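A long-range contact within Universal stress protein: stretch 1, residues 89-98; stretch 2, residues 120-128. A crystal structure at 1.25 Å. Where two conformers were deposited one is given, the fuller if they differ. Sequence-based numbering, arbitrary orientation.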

# COMPACT_ATOMS: atom_id res chain seq x y z
N GLY A 89 -9.45 -15.44 -0.52
CA GLY A 89 -8.47 -15.42 0.59
C GLY A 89 -7.20 -14.65 0.25
O GLY A 89 -6.15 -14.96 0.80
N CYS A 90 -7.30 -13.61 -0.57
CA CYS A 90 -6.08 -12.88 -0.99
C CYS A 90 -5.52 -12.02 0.16
O CYS A 90 -6.31 -11.49 0.96
N GLY A 91 -4.20 -11.90 0.20
CA GLY A 91 -3.48 -11.13 1.23
C GLY A 91 -3.04 -9.75 0.76
O GLY A 91 -2.43 -9.02 1.54
N LEU A 92 -3.34 -9.40 -0.48
CA LEU A 92 -2.99 -8.09 -1.06
C LEU A 92 -3.99 -7.82 -2.17
O LEU A 92 -4.32 -8.74 -2.91
N ILE A 93 -4.44 -6.58 -2.26
CA ILE A 93 -5.24 -6.08 -3.42
C ILE A 93 -4.37 -5.07 -4.16
O ILE A 93 -3.84 -4.17 -3.50
N ILE A 94 -4.25 -5.22 -5.47
CA ILE A 94 -3.54 -4.23 -6.31
C ILE A 94 -4.57 -3.60 -7.25
O ILE A 94 -5.27 -4.32 -7.99
N LYS A 95 -4.66 -2.27 -7.19
CA LYS A 95 -5.59 -1.53 -8.07
C LYS A 95 -4.89 -0.27 -8.58
O LYS A 95 -4.24 0.44 -7.78
N GLN A 96 -5.07 0.03 -9.86
CA GLN A 96 -4.51 1.27 -10.42
C GLN A 96 -5.47 2.43 -10.17
O GLN A 96 -6.70 2.30 -10.33
N HIS A 97 -4.89 3.56 -9.81
CA HIS A 97 -5.61 4.83 -9.61
C HIS A 97 -5.86 5.51 -10.96
O HIS A 97 -4.90 5.68 -11.73
N PHE A 98 -7.13 5.84 -11.22
CA PHE A 98 -7.54 6.62 -12.41
C PHE A 98 -8.32 7.83 -11.90
O PHE A 98 -9.43 7.69 -11.42
N PRO A 120 -9.84 -5.53 4.31
CA PRO A 120 -9.23 -6.16 5.48
C PRO A 120 -7.86 -6.78 5.19
O PRO A 120 -7.53 -7.84 5.68
N CYS A 121 -7.08 -6.08 4.38
CA CYS A 121 -5.74 -6.53 3.98
C CYS A 121 -4.99 -5.35 3.40
O CYS A 121 -5.60 -4.31 3.12
N PRO A 122 -3.67 -5.48 3.18
CA PRO A 122 -2.90 -4.45 2.49
C PRO A 122 -3.48 -4.14 1.10
O PRO A 122 -3.95 -5.04 0.40
N VAL A 123 -3.48 -2.86 0.75
CA VAL A 123 -3.91 -2.41 -0.59
C VAL A 123 -2.77 -1.62 -1.23
O VAL A 123 -2.28 -0.67 -0.61
N LEU A 124 -2.38 -2.03 -2.43
CA LEU A 124 -1.41 -1.28 -3.24
C LEU A 124 -2.19 -0.50 -4.30
O LEU A 124 -2.80 -1.10 -5.18
N MSE A 125 -2.21 0.82 -4.15
CA MSE A 125 -2.80 1.72 -5.12
C MSE A 125 -1.69 2.20 -6.04
O MSE A 125 -0.77 2.88 -5.57
N THR A 126 -1.72 1.80 -7.31
CA THR A 126 -0.66 2.22 -8.21
C THR A 126 -1.00 3.61 -8.77
O THR A 126 -2.13 3.80 -9.24
N LYS A 127 -0.05 4.54 -8.68
CA LYS A 127 -0.31 5.93 -9.12
C LYS A 127 0.69 6.41 -10.18
O LYS A 127 0.49 7.51 -10.71
N THR A 128 1.74 5.64 -10.45
CA THR A 128 2.76 6.05 -11.44
C THR A 128 2.98 4.90 -12.42
O THR A 128 2.78 3.75 -12.03

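The strand ending at Gln96 runs parallel to strand 123-126, joined to it by a backbone ladder from Ile93 N to Pro122 O (3.1 Å) through His97 N to Thr126 O (2.8 Å). Side chains therefore pair in register and alternate between two faces.

One face carries Ile93, Lys95, Val123 and Met125. Ile93 (m, t) extends CD1 back to SG of Cys121 (3.7 Å), whose p rotamer accompanies a CB directed toward the first stretch. Lys95 is t through chi3, so its chain leads away from the partner strand; chi4 then turns m, and NZ donates to Gln96 O (3.2 Å). Selenomethionine Met125, in the conformer described, folds compactly (m, m, m), leaving SE 4.3 Å from Lys95 CB and CE 4.1 Å from His97 CB.

On the other face, Ile94 (m, t) places CG2 4.0 Å from Leu124 CD2 and 3.9 Å from Thr126 CG2. Thr126 (p) sets OG1 3.3 Å from Gln96 CB, while the extended Gln96 (t, t) donates from NE2 to water 1 (3.2 Å), which in turn donates to His97 O and Thr126 O. Next to this face, Leu92 (t, p) starts sideways, but its CD1 reaches Pro122 CB at 3.9 Å.

Beyond the strands, the CB of His97 (t) is directed toward the second stretch; ND1 lies 3.7 Å from CE of Lys127, and water 2 links ND1 to Lys127 O.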

# COMPACT_ATOMS: atom_id res chain seq x y z
CB CYS A 90 -6.36 -12.02 -2.22
SG CYS A 90 -6.95 -12.99 -3.63
CB LEU A 92 -1.57 -8.11 -1.63
CG LEU A 92 -1.09 -6.87 -2.38
CD1 LEU A 92 -0.99 -5.65 -1.47
CD2 LEU A 92 0.26 -7.14 -3.03
CB ILE A 93 -6.55 -5.44 -2.94
CG1 ILE A 93 -7.44 -6.45 -2.21
CG2 ILE A 93 -7.28 -4.79 -4.10
CD1 ILE A 93 -8.59 -5.83 -1.46
CB ILE A 94 -2.38 -4.84 -7.10
CG1 ILE A 94 -1.41 -5.60 -6.19
CG2 ILE A 94 -1.68 -3.75 -7.91
CD1 ILE A 94 -0.24 -6.21 -6.93
CB LYS A 95 -6.87 -1.17 -7.33
CG LYS A 95 -7.86 -0.48 -8.24
CD LYS A 95 -9.21 -0.18 -7.65
CE LYS A 95 -10.09 0.59 -8.62
NZ LYS A 95 -9.54 1.94 -8.93
CB GLN A 96 -4.23 1.10 -11.91
CG GLN A 96 -3.70 2.37 -12.55
CD GLN A 96 -3.08 2.17 -13.92
OE1 GLN A 96 -3.10 1.08 -14.50
NE2 GLN A 96 -2.54 3.25 -14.44
CB HIS A 97 -4.78 5.75 -8.72
CG HIS A 97 -5.27 7.15 -8.69
ND1 HIS A 97 -4.47 8.21 -9.07
CD2 HIS A 97 -6.45 7.66 -8.31
CE1 HIS A 97 -5.15 9.33 -8.92
NE2 HIS A 97 -6.37 9.02 -8.45
CB PHE A 98 -8.36 5.76 -13.39
CG PHE A 98 -7.59 4.62 -14.00
CD1 PHE A 98 -6.71 4.84 -15.05
CD2 PHE A 98 -7.74 3.33 -13.53
CE1 PHE A 98 -5.99 3.79 -15.60
CE2 PHE A 98 -7.03 2.28 -14.09
CZ PHE A 98 -6.15 2.51 -15.12
CB PRO A 120 -10.28 -7.21 5.85
CG PRO A 120 -10.81 -7.66 4.52
CD PRO A 120 -10.82 -6.42 3.65
CB CYS A 121 -5.83 -7.64 2.93
SG CYS A 121 -6.64 -7.15 1.38
CB PRO A 122 -1.50 -5.09 2.37
CG PRO A 122 -1.41 -6.00 3.58
CD PRO A 122 -2.81 -6.55 3.72
CB VAL A 123 -5.18 -1.54 -0.55
CG1 VAL A 123 -5.55 -1.08 -1.94
CG2 VAL A 123 -6.34 -2.28 0.10
CB LEU A 124 -0.43 -2.25 -3.91
CG LEU A 124 0.57 -1.62 -4.87
CD1 LEU A 124 1.47 -0.62 -4.17
CD2 LEU A 124 1.38 -2.71 -5.56
CB MSE A 125 -3.40 2.95 -4.42
CG MSE A 125 -4.57 2.65 -3.51
SE MSE A 125 -6.12 1.94 -4.47
CE MSE A 125 -6.31 3.36 -5.82
CB THR A 126 -0.35 1.17 -9.29
OG1 THR A 126 -1.33 1.16 -10.33
CG2 THR A 126 -0.22 -0.23 -8.72
CB LYS A 127 -0.29 6.89 -7.93
CG LYS A 127 -1.28 6.56 -6.82
CD LYS A 127 -1.38 7.62 -5.75
CE LYS A 127 -2.20 8.81 -6.20
NZ LYS A 127 -2.24 9.88 -5.18
CB THR A 128 4.07 6.48 -10.77
OG1 THR A 128 4.98 6.92 -11.79
CG2 THR A 128 4.72 5.38 -9.96
O HOH W 1 -2.07 5.36 -12.10
O HOH W 2 -2.22 8.59 -10.61